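Local coordinates for protein Cfl (Pectobacterium brasiliense, PDB 7A9J) that ligates carboxylic acids such as coronafacic acid, probably by ATP-dependent activation as in AMP-binding enzymes, and belongs to ligases studied for amide synthesis, at residues F99-L104 with W241-T246; A87-C92 with I245-L250; A315-Q320 with T443-A448; P437-N442 with D490-Y495. The protein carries 1 engineered substitution. All coordinates share one frame; numbering follows the deposited sequence.

How the contacts relate
Contacts 1 and 2 are buried in the AMP-binding region. Both use helix 240-251, and they touch where Tyr-89 of contact 2 packs on Phe-99 and Ile-243 of contact 1. Both are apolar or aromatic across the segments, and contact 1 also carries two residues of the ligand pocket. Contacts 3 and 4 share helix 437-445, and their centres are about 12 Å apart. Contact 3 is a surface contact between the AMP-binding and C-terminal regions, and a side-chain amide bond crosses it. Contact 4 is partly buried within the C-terminal region. There one leucine meets an isoleucine and a charged glutamate. The centres of contacts 2 and 4 are about 45 Å apart.

Contact 1: residues F99-L104 with W241-T246; sequences FVPLSL and WSILIT. With R4Z (6-ethyl-1-oxidanylidene-indene-4-carboxylic acid), chain B.
Phe-99 and Pro-101 pack on Ile-243 in a small, buried apolar contact between strand 98-101 and helix 240-251. The strand belongs to a five-stranded parallel sheet of the AMP-binding region, and backbone bonds from Phe-99 to Ala-184 and Ile-186 tie it to strand 183-188. A single methyl does the touching from the helix side. Ile-243 CD1 lies 3.8 Å from Pro-101 CG. The same CD1 stands at the edge of the Phe-99 ring, near its plane, 4.4 Å from Phe-99 CE1. Tyr-89 of helix 83-95 packs on both Phe-99 and Ile-243. No hydrogen bond links the two segments.

The helix segment also carries part of the ligand pocket. The bound indene acid lies over the middle of one face of the Trp-241 indole, with its C03 3.7 Å from Trp-241 CE2. Ile-245 CD1 covers the opposite indole face toward its rim. Leu-244 meets the ethyl end of the ligand, with Leu-244 CD1 3.5 Å from ligand C14. Ser-333 OG also hydrogen-bonds to the ligand. Two bonds hold the carbonyl of Ser-242. Thr-246 OG1 reaches Ser-242 O at 2.7 Å, and Thr-246 N reaches it from the opposite face of the carbonyl plane.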
# COMPACT_ATOMS: atom_id res chain seq x y z
N PHE A 99 -17.09 9.87 -0.30
CA PHE A 99 -16.76 9.01 0.82
C PHE A 99 -15.39 9.35 1.40
O PHE A 99 -14.48 9.74 0.68
CB PHE A 99 -16.84 7.53 0.50
CG PHE A 99 -16.00 7.06 -0.66
CD1 PHE A 99 -14.79 6.39 -0.42
CD2 PHE A 99 -16.45 7.18 -1.98
CE1 PHE A 99 -14.02 5.87 -1.46
CE2 PHE A 99 -15.67 6.66 -3.06
CZ PHE A 99 -14.43 6.01 -2.76
N VAL A 100 -15.30 9.22 2.72
CA VAL A 100 -14.11 9.66 3.49
C VAL A 100 -13.71 8.47 4.36
O VAL A 100 -14.19 8.32 5.49
CB VAL A 100 -14.40 10.90 4.36
CG1 VAL A 100 -13.07 11.39 5.01
CG2 VAL A 100 -15.04 12.00 3.55
N PRO A 101 -12.83 7.59 3.86
CA PRO A 101 -12.46 6.41 4.63
C PRO A 101 -11.59 6.80 5.84
O PRO A 101 -10.67 7.65 5.74
CB PRO A 101 -11.68 5.55 3.62
CG PRO A 101 -11.84 6.23 2.29
CD PRO A 101 -12.27 7.62 2.50
N LEU A 102 -11.93 6.24 6.99
CA LEU A 102 -11.23 6.51 8.25
C LEU A 102 -10.41 5.29 8.62
O LEU A 102 -10.96 4.25 9.00
CB LEU A 102 -12.18 6.85 9.40
CG LEU A 102 -13.11 8.01 9.09
CD1 LEU A 102 -14.15 8.19 10.23
CD2 LEU A 102 -12.29 9.25 8.83
N SER A 103 -9.08 5.44 8.57
CA SER A 103 -8.19 4.32 8.73
C SER A 103 -8.38 3.67 10.10
O SER A 103 -8.69 4.33 11.09
CB SER A 103 -6.72 4.82 8.57
OG SER A 103 -5.83 4.06 9.36
N LEU A 104 -8.28 2.34 10.14
CA LEU A 104 -8.43 1.63 11.40
C LEU A 104 -7.27 1.87 12.36
O LEU A 104 -7.38 1.47 13.52
CB LEU A 104 -8.60 0.13 11.16
CG LEU A 104 -9.63 -0.29 10.09
CD1 LEU A 104 -9.86 -1.82 10.10
CD2 LEU A 104 -10.96 0.48 10.28
N TRP A 241 -4.99 2.17 -1.33
CA TRP A 241 -4.50 1.18 -2.29
C TRP A 241 -5.49 -0.01 -2.44
O TRP A 241 -5.72 -0.48 -3.55
CB TRP A 241 -3.14 0.66 -1.87
CG TRP A 241 -2.46 -0.21 -2.90
CD1 TRP A 241 -2.57 -0.13 -4.27
CD2 TRP A 241 -1.53 -1.25 -2.62
NE1 TRP A 241 -1.76 -1.10 -4.87
CE2 TRP A 241 -1.13 -1.80 -3.87
CE3 TRP A 241 -1.01 -1.77 -1.42
CZ2 TRP A 241 -0.24 -2.87 -3.96
CZ3 TRP A 241 -0.15 -2.82 -1.49
CH2 TRP A 241 0.21 -3.38 -2.76
N SER A 242 -6.03 -0.49 -1.34
CA SER A 242 -6.97 -1.63 -1.43
C SER A 242 -8.28 -1.22 -2.06
O SER A 242 -8.92 -2.04 -2.71
CB SER A 242 -7.23 -2.21 -0.07
OG SER A 242 -6.09 -2.91 0.39
N ILE A 243 -8.72 0.02 -1.85
CA ILE A 243 -9.94 0.48 -2.54
C ILE A 243 -9.75 0.38 -4.05
O ILE A 243 -10.58 -0.18 -4.78
CB ILE A 243 -10.26 1.92 -2.12
CG1 ILE A 243 -10.55 1.95 -0.64
CG2 ILE A 243 -11.37 2.51 -3.05
CD1 ILE A 243 -10.73 3.38 -0.04
N LEU A 244 -8.59 0.88 -4.53
CA LEU A 244 -8.32 0.86 -5.94
C LEU A 244 -8.17 -0.56 -6.44
O LEU A 244 -8.62 -0.87 -7.55
CB LEU A 244 -7.05 1.65 -6.23
CG LEU A 244 -7.14 3.16 -5.94
CD1 LEU A 244 -5.74 3.81 -6.32
CD2 LEU A 244 -8.20 3.85 -6.76
N ILE A 245 -7.47 -1.41 -5.68
CA ILE A 245 -7.32 -2.81 -6.08
C ILE A 245 -8.68 -3.46 -6.20
O ILE A 245 -8.94 -4.19 -7.15
CB ILE A 245 -6.49 -3.60 -5.05
CG1 ILE A 245 -5.01 -3.19 -5.19
CG2 ILE A 245 -6.62 -5.10 -5.28
CD1 ILE A 245 -4.19 -3.66 -3.96
N THR A 246 -9.55 -3.18 -5.24
CA THR A 246 -10.87 -3.82 -5.24
C THR A 246 -11.71 -3.36 -6.45
O THR A 246 -12.32 -4.18 -7.14
CB THR A 246 -11.55 -3.51 -3.90
OG1 THR A 246 -10.74 -4.03 -2.84
CG2 THR A 246 -13.03 -4.17 -3.85
C13 R4Z B . -2.26 5.36 -3.78
C15 R4Z B . -0.63 3.47 -4.21
C02 R4Z B . 1.00 1.46 -4.48
C03 R4Z B . 1.73 0.57 -3.69
C04 R4Z B . 1.52 1.04 -2.25
C05 R4Z B . 0.22 2.46 -3.80
C06 R4Z B . 0.46 2.26 -2.41
C07 R4Z B . -0.19 3.09 -1.51
C08 R4Z B . 0.06 2.89 -0.00
C11 R4Z B . -1.07 4.07 -1.94
C12 R4Z B . -1.31 4.28 -3.31
C14 R4Z B . -3.74 4.90 -3.62
O01 R4Z B . 1.02 1.39 -5.68
O09 R4Z B . -0.75 3.45 0.79
O10 R4Z B . 1.04 2.22 0.45

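Contact 2: residues A87-C92 with I245-L250; sequences ATYYAC and ITFAAL
Phe-247 reaches from helix 240-251 to Tyr-89 and Tyr-90 of helix 83-95. The short helix segments run almost at a right angle, with a signed crossing angle of -83° and axes 11.9 Å apart. Phe-247 CG sits beside the backbone N and anti to the carbonyl carbon (chi1 -65°), and the ring extends toward the other helix. Phe-247 CB comes first, 4.1 Å from Tyr-90 OH. The next atom, CG, is at about the same distance from that hydroxyl. Phe-247 CD1 makes the closest approach, 3.3 Å from Tyr-90 OH and 3.4 Å from Tyr-90 CZ. Phe-247 CE1 lies over one face of the Tyr-90 ring, offset toward its rim, and is 3.8 Å from Tyr-90 CZ. At the tip, Phe-247 CZ meets the CB of Tyr-89 at 3.9 Å, and this CB lies near the plane of the phenylalanine ring.

Both helices belong to the AMP-binding region of this ligase. The side chain of Phe-247 is about 10 Å from the bound indene acid, and Phe-247 is not among the residues lining its pocket. Ile-86, Leu-93 and Val-210 add apolar cover around Phe-247.

The Tyr-90 and Phe-247 side chains lie alongside and point opposite ways, with ring planes inclined at 56°. Leu-250 approaches Tyr-90 at its ring edge, in plane, and Leu-250 CD1 is 3.8 Å from Tyr-90 CE2. Phe-28 also meets the Tyr-90 ring. The Tyr-89 hydroxyl hydrogen-bonds to Leu-237 O.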
# COMPACT_ATOMS: atom_id res chain seq x y z
N ALA A 87 -19.76 -2.43 -0.89
CA ALA A 87 -21.06 -1.98 -1.37
C ALA A 87 -21.28 -0.50 -1.07
O ALA A 87 -21.88 0.23 -1.89
CB ALA A 87 -22.14 -2.86 -0.74
N THR A 88 -20.83 -0.05 0.12
CA THR A 88 -21.04 1.34 0.51
C THR A 88 -20.21 2.27 -0.36
O THR A 88 -20.70 3.32 -0.76
CB THR A 88 -20.66 1.52 1.99
OG1 THR A 88 -21.60 0.77 2.78
CG2 THR A 88 -20.70 2.99 2.39
N TYR A 89 -18.95 1.89 -0.66
CA TYR A 89 -18.19 2.71 -1.61
C TYR A 89 -18.96 2.89 -2.91
O TYR A 89 -19.09 4.00 -3.42
CB TYR A 89 -16.83 2.08 -1.95
CG TYR A 89 -15.84 2.00 -0.87
CD1 TYR A 89 -15.77 2.97 0.15
CD2 TYR A 89 -14.91 0.97 -0.87
CE1 TYR A 89 -14.75 2.92 1.12
CE2 TYR A 89 -13.92 0.88 0.12
CZ TYR A 89 -13.84 1.86 1.10
OH TYR A 89 -12.86 1.82 2.07
N TYR A 90 -19.48 1.79 -3.47
CA TYR A 90 -20.17 1.92 -4.74
C TYR A 90 -21.49 2.69 -4.61
O TYR A 90 -21.90 3.40 -5.56
CB TYR A 90 -20.48 0.54 -5.28
CG TYR A 90 -19.29 -0.03 -6.03
CD1 TYR A 90 -18.82 0.60 -7.20
CD2 TYR A 90 -18.73 -1.24 -5.64
CE1 TYR A 90 -17.76 0.02 -7.95
CE2 TYR A 90 -17.68 -1.81 -6.38
CZ TYR A 90 -17.23 -1.17 -7.54
OH TYR A 90 -16.22 -1.74 -8.27
N ALA A 91 -22.18 2.53 -3.49
CA ALA A 91 -23.41 3.32 -3.31
C ALA A 91 -23.12 4.82 -3.26
O ALA A 91 -23.91 5.62 -3.80
CB ALA A 91 -24.19 2.86 -2.06
N CYS A 92 -22.02 5.23 -2.58
CA CYS A 92 -21.62 6.62 -2.53
C CYS A 92 -21.32 7.13 -3.93
O CYS A 92 -21.80 8.20 -4.34
CB CYS A 92 -20.38 6.77 -1.65
SG CYS A 92 -20.79 6.54 0.09
N ILE A 245 -7.47 -1.41 -5.68
CA ILE A 245 -7.32 -2.81 -6.08
C ILE A 245 -8.68 -3.46 -6.20
O ILE A 245 -8.94 -4.19 -7.15
CB ILE A 245 -6.49 -3.60 -5.05
CG1 ILE A 245 -5.01 -3.19 -5.19
CG2 ILE A 245 -6.62 -5.10 -5.28
CD1 ILE A 245 -4.19 -3.66 -3.96
N THR A 246 -9.55 -3.18 -5.24
CA THR A 246 -10.87 -3.82 -5.24
C THR A 246 -11.71 -3.36 -6.45
O THR A 246 -12.32 -4.18 -7.14
CB THR A 246 -11.55 -3.51 -3.90
OG1 THR A 246 -10.74 -4.03 -2.84
CG2 THR A 246 -13.03 -4.17 -3.85
N PHE A 247 -11.77 -2.05 -6.72
CA PHE A 247 -12.48 -1.58 -7.88
C PHE A 247 -11.89 -2.18 -9.15
O PHE A 247 -12.62 -2.60 -10.06
CB PHE A 247 -12.44 -0.05 -8.04
CG PHE A 247 -13.14 0.72 -6.95
CD1 PHE A 247 -14.35 0.24 -6.35
CD2 PHE A 247 -12.71 1.97 -6.62
CE1 PHE A 247 -14.97 1.01 -5.37
CE2 PHE A 247 -13.34 2.73 -5.64
CZ PHE A 247 -14.50 2.28 -5.04
N ALA A 248 -10.56 -2.20 -9.23
CA ALA A 248 -9.93 -2.66 -10.47
C ALA A 248 -10.16 -4.14 -10.68
O ALA A 248 -10.44 -4.55 -11.82
CB ALA A 248 -8.39 -2.38 -10.41
N ALA A 249 -10.08 -4.95 -9.61
CA ALA A 249 -10.31 -6.39 -9.75
C ALA A 249 -11.74 -6.67 -10.21
O ALA A 249 -11.96 -7.45 -11.13
CB ALA A 249 -10.10 -7.13 -8.42
N LEU A 250 -12.71 -6.04 -9.56
CA LEU A 250 -14.11 -6.24 -9.93
C LEU A 250 -14.37 -5.80 -11.36
O LEU A 250 -15.03 -6.52 -12.11
CB LEU A 250 -15.03 -5.51 -8.95
CG LEU A 250 -14.96 -6.05 -7.52
CD1 LEU A 250 -15.76 -5.13 -6.55
CD2 LEU A 250 -15.55 -7.47 -7.47

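Contact 3: residues A315-Q320 with T443-A448; sequences ATELSQ and TLIQHA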
# COMPACT_ATOMS: atom_id res chain seq x y z
N ALA A 315 11.66 -3.40 -3.23
CA ALA A 315 11.53 -4.71 -2.60
C ALA A 315 12.49 -5.74 -3.19
O ALA A 315 12.20 -6.95 -3.18
CB ALA A 315 10.06 -5.17 -2.70
N THR A 316 13.68 -5.31 -3.62
CA THR A 316 14.55 -6.27 -4.28
C THR A 316 15.07 -7.33 -3.31
O THR A 316 15.18 -8.50 -3.68
CB THR A 316 15.71 -5.51 -4.97
OG1 THR A 316 15.14 -4.67 -6.02
CG2 THR A 316 16.78 -6.49 -5.54
N GLU A 317 15.49 -6.96 -2.09
CA GLU A 317 16.00 -8.00 -1.20
C GLU A 317 14.88 -8.96 -0.79
O GLU A 317 15.09 -10.18 -0.69
CB GLU A 317 16.64 -7.37 0.04
CG GLU A 317 16.97 -8.34 1.12
CD GLU A 317 17.31 -7.64 2.43
OE1 GLU A 317 16.68 -7.94 3.46
OE2 GLU A 317 18.21 -6.76 2.41
N LEU A 318 13.71 -8.42 -0.53
CA LEU A 318 12.57 -9.27 -0.21
C LEU A 318 12.29 -10.26 -1.36
O LEU A 318 11.99 -11.44 -1.12
CB LEU A 318 11.36 -8.38 0.04
CG LEU A 318 9.98 -9.06 0.18
CD1 LEU A 318 10.03 -10.14 1.21
CD2 LEU A 318 9.00 -7.99 0.56
N SER A 319 12.41 -9.82 -2.61
CA SER A 319 12.09 -10.72 -3.73
C SER A 319 13.03 -11.92 -3.75
O SER A 319 12.62 -13.03 -4.12
CB SER A 319 12.14 -9.96 -5.06
OG SER A 319 13.49 -9.90 -5.52
N GLN A 320 14.31 -11.71 -3.39
CA GLN A 320 15.25 -12.81 -3.31
C GLN A 320 14.82 -13.83 -2.25
O GLN A 320 14.77 -15.04 -2.51
CB GLN A 320 16.67 -12.26 -3.01
CG GLN A 320 17.10 -11.16 -4.09
CD GLN A 320 18.34 -10.29 -3.73
OE1 GLN A 320 19.03 -10.50 -2.73
NE2 GLN A 320 18.61 -9.30 -4.59
N THR A 443 24.94 -5.72 -2.65
CA THR A 443 26.12 -6.51 -2.98
C THR A 443 26.50 -7.43 -1.82
O THR A 443 26.79 -8.61 -2.02
CB THR A 443 27.28 -5.58 -3.33
OG1 THR A 443 26.92 -4.84 -4.50
CG2 THR A 443 28.55 -6.39 -3.59
N LEU A 444 26.52 -6.88 -0.60
CA LEU A 444 26.98 -7.63 0.57
C LEU A 444 26.15 -8.87 0.79
O LEU A 444 26.68 -9.97 0.98
CB LEU A 444 26.93 -6.73 1.81
CG LEU A 444 28.03 -5.67 1.89
CD1 LEU A 444 27.69 -4.67 2.97
CD2 LEU A 444 29.39 -6.32 2.14
N ILE A 445 24.82 -8.72 0.76
CA ILE A 445 23.96 -9.85 1.09
C ILE A 445 24.06 -11.01 0.07
O ILE A 445 23.68 -12.14 0.39
CB ILE A 445 22.52 -9.33 1.25
CG1 ILE A 445 21.67 -10.34 2.02
CG2 ILE A 445 21.88 -9.08 -0.10
CD1 ILE A 445 20.21 -9.95 2.12
N GLN A 446 24.59 -10.78 -1.15
CA GLN A 446 24.77 -11.88 -2.08
C GLN A 446 25.78 -12.90 -1.56
O GLN A 446 25.74 -14.07 -1.97
CB GLN A 446 25.23 -11.38 -3.45
CG GLN A 446 24.29 -10.37 -4.09
CD GLN A 446 22.85 -10.79 -3.95
OE1 GLN A 446 22.49 -11.93 -4.23
NE2 GLN A 446 22.02 -9.87 -3.45
N HIS A 447 26.69 -12.47 -0.69
CA HIS A 447 27.65 -13.41 -0.13
C HIS A 447 26.93 -14.48 0.67
O HIS A 447 25.95 -14.21 1.37
CB HIS A 447 28.67 -12.68 0.74
CG HIS A 447 29.96 -13.41 0.87
ND1 HIS A 447 30.18 -14.35 1.85
CD2 HIS A 447 31.07 -13.39 0.10
CE1 HIS A 447 31.40 -14.85 1.70
NE2 HIS A 447 31.96 -14.28 0.64
N ALA A 448 27.38 -15.73 0.51
CA ALA A 448 26.74 -16.85 1.19
C ALA A 448 26.84 -16.74 2.71
O ALA A 448 25.93 -17.18 3.42
CB ALA A 448 27.35 -18.17 0.71
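The backbones come nearest at Glu-317 and Ile-445, whose CA atoms are 8.5 Å apart, so side chains alone bridge the two segments. With chi1 at -162°, the longer branch of Ile-445 swings away from its own backbone N, and its CD1 methyl lies against the end of the Glu-317 chain, where CG joins the carboxylate. Ile-445 CD1 is 3.8 Å from Glu-317 CG and 3.7 Å from Glu-317 CD. The two side chains cross at about a right angle.

This is a surface contact between the AMP-binding region and the C-terminal domain. In this enzyme family the C-terminal domain is known to swing between conformations, so the contact probably belongs to one of them.

One hydrogen bond joins the two sides. Gln-446 NE2 donates to Gln-320 OE1 at 3.1 Å, with a nearly straight N-H...O angle of 174°. The acceptor lies in the amide plane of Gln-446, whereas the donor is tilted from the carbonyl plane of Gln-320. The two amides are turned almost perpendicular to each other, at 79°. Gln-446 NE2 also donates to Asn-442 O, its stronger partner, and the two bonds together help fix the rotation of the amide. Gln-320 NE2 makes a weak hydrogen bond to Asn-442 OD1.

Contact 4: residues P437-N442 with D490-Y495; sequences PIEIEN and DNLAHY
In the C-terminal domain, Leu-492 packs on Glu-439 and Ile-440 of helix 437-445. The leucine comes just after helix 481-491, where the chain leaves the helix toward the 3-10 turn at His-494 and Tyr-495. The domain combines such helices with a mixed sheet that includes strand 450-460. Ile-440 also packs on Val-455 of that strand and on Val-435.

The backbones are nearest at Ile-440 and Leu-492, with CA atoms 7.9 Å apart. The two methyls of Leu-492 divide the work. Leu-492 CD1 lies against Ile-440, 4.1 Å from Ile-440 CG1 and equally far from the CA of the same residue. The two side chains cross at about a right angle. Leu-492 CD2 meets the carboxylate of Glu-439, 3.2 Å from Glu-439 OE2. Glu-439 CG is anti to the backbone N (chi1 176°), and the extended chain carries the carboxylate past the leucine. Thr-443, one turn after Glu-439, also touches Leu-492.

No hydrogen bond crosses between the segments. The Glu-439 OE2 that touches the methyl forms a salt bridge with Lys-496, just beyond the second segment. That charge partner probably favours the ionised carboxylate. The leucine therefore has an apolar neighbour at one methyl and, at the other, a carboxylate oxygen that is also paired with Lys-496.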
# COMPACT_ATOMS: atom_id res chain seq x y z
N PRO A 437 23.97 3.57 0.14
CA PRO A 437 23.94 2.38 1.00
C PRO A 437 23.15 1.22 0.43
O PRO A 437 23.60 0.08 0.51
CB PRO A 437 23.33 2.92 2.30
CG PRO A 437 23.71 4.35 2.28
CD PRO A 437 23.60 4.78 0.88
N ILE A 438 21.95 1.47 -0.13
CA ILE A 438 21.15 0.36 -0.61
C ILE A 438 21.90 -0.44 -1.67
O ILE A 438 21.78 -1.68 -1.72
CB ILE A 438 19.78 0.86 -1.10
CG1 ILE A 438 18.84 -0.33 -1.25
CG2 ILE A 438 19.83 1.54 -2.46
CD1 ILE A 438 17.46 0.07 -1.61
N GLU A 439 22.73 0.23 -2.48
CA GLU A 439 23.49 -0.50 -3.49
C GLU A 439 24.59 -1.36 -2.85
O GLU A 439 24.82 -2.51 -3.26
CB GLU A 439 24.10 0.51 -4.49
CG GLU A 439 25.00 -0.07 -5.57
CD GLU A 439 26.06 0.94 -6.09
OE1 GLU A 439 25.78 2.16 -6.19
OE2 GLU A 439 27.19 0.51 -6.41
N ILE A 440 25.26 -0.83 -1.81
CA ILE A 440 26.30 -1.62 -1.15
C ILE A 440 25.70 -2.80 -0.42
O ILE A 440 26.25 -3.91 -0.45
CB ILE A 440 27.12 -0.74 -0.18
CG1 ILE A 440 27.76 0.42 -0.92
CG2 ILE A 440 28.19 -1.61 0.51
CD1 ILE A 440 28.38 1.43 0.02
N GLU A 441 24.59 -2.56 0.30
CA GLU A 441 23.88 -3.63 1.00
C GLU A 441 23.49 -4.74 0.04
O GLU A 441 23.63 -5.93 0.36
CB GLU A 441 22.62 -3.08 1.69
CG GLU A 441 22.90 -2.16 2.89
CD GLU A 441 21.76 -1.19 3.19
OE1 GLU A 441 20.59 -1.40 2.72
OE2 GLU A 441 22.01 -0.25 3.95
N ASN A 442 23.00 -4.38 -1.15
CA ASN A 442 22.59 -5.41 -2.09
C ASN A 442 23.75 -6.30 -2.49
O ASN A 442 23.60 -7.51 -2.62
CB ASN A 442 21.94 -4.80 -3.33
CG ASN A 442 21.52 -5.86 -4.34
OD1 ASN A 442 20.59 -6.65 -4.10
ND2 ASN A 442 22.22 -5.90 -5.47
N ASP A 490 36.16 -7.22 -6.10
CA ASP A 490 35.74 -7.79 -7.37
C ASP A 490 34.38 -7.28 -7.83
O ASP A 490 34.03 -7.47 -9.00
CB ASP A 490 35.69 -9.32 -7.27
CG ASP A 490 36.97 -9.92 -6.68
OD1 ASP A 490 38.08 -9.38 -6.91
OD2 ASP A 490 36.87 -10.95 -5.97
N ASN A 491 33.60 -6.63 -6.97
CA ASN A 491 32.22 -6.32 -7.31
C ASN A 491 31.84 -4.85 -7.22
O ASN A 491 30.82 -4.47 -7.81
CB ASN A 491 31.25 -7.12 -6.42
CG ASN A 491 31.29 -8.60 -6.71
OD1 ASN A 491 30.78 -9.07 -7.72
ND2 ASN A 491 31.91 -9.35 -5.80
N LEU A 492 32.59 -4.02 -6.51
CA LEU A 492 32.22 -2.62 -6.32
C LEU A 492 33.43 -1.73 -6.50
O LEU A 492 34.56 -2.11 -6.16
CB LEU A 492 31.64 -2.34 -4.92
CG LEU A 492 30.14 -2.59 -4.82
CD1 LEU A 492 29.65 -2.24 -3.44
CD2 LEU A 492 29.37 -1.82 -5.88
N ALA A 493 33.20 -0.52 -7.00
CA ALA A 493 34.26 0.48 -7.01
C ALA A 493 34.82 0.70 -5.61
O ALA A 493 34.10 0.65 -4.60
CB ALA A 493 33.75 1.80 -7.59
N HIS A 494 36.12 0.98 -5.53
CA HIS A 494 36.78 1.06 -4.24
C HIS A 494 36.22 2.18 -3.37
O HIS A 494 36.20 2.06 -2.13
CB HIS A 494 38.29 1.23 -4.46
CG HIS A 494 39.06 1.47 -3.19
ND1 HIS A 494 39.17 2.72 -2.61
CD2 HIS A 494 39.72 0.62 -2.37
CE1 HIS A 494 39.87 2.62 -1.49
NE2 HIS A 494 40.22 1.36 -1.33
N TYR A 495 35.78 3.29 -3.98
CA TYR A 495 35.36 4.40 -3.12
C TYR A 495 34.05 4.09 -2.44
O TYR A 495 33.70 4.76 -1.46
CB TYR A 495 35.24 5.70 -3.92
CG TYR A 495 34.09 5.76 -4.91
CD1 TYR A 495 32.88 6.37 -4.58
CD2 TYR A 495 34.21 5.20 -6.19
CE1 TYR A 495 31.85 6.44 -5.48
CE2 TYR A 495 33.16 5.27 -7.10
CZ TYR A 495 31.97 5.89 -6.73
OH TYR A 495 30.90 5.97 -7.60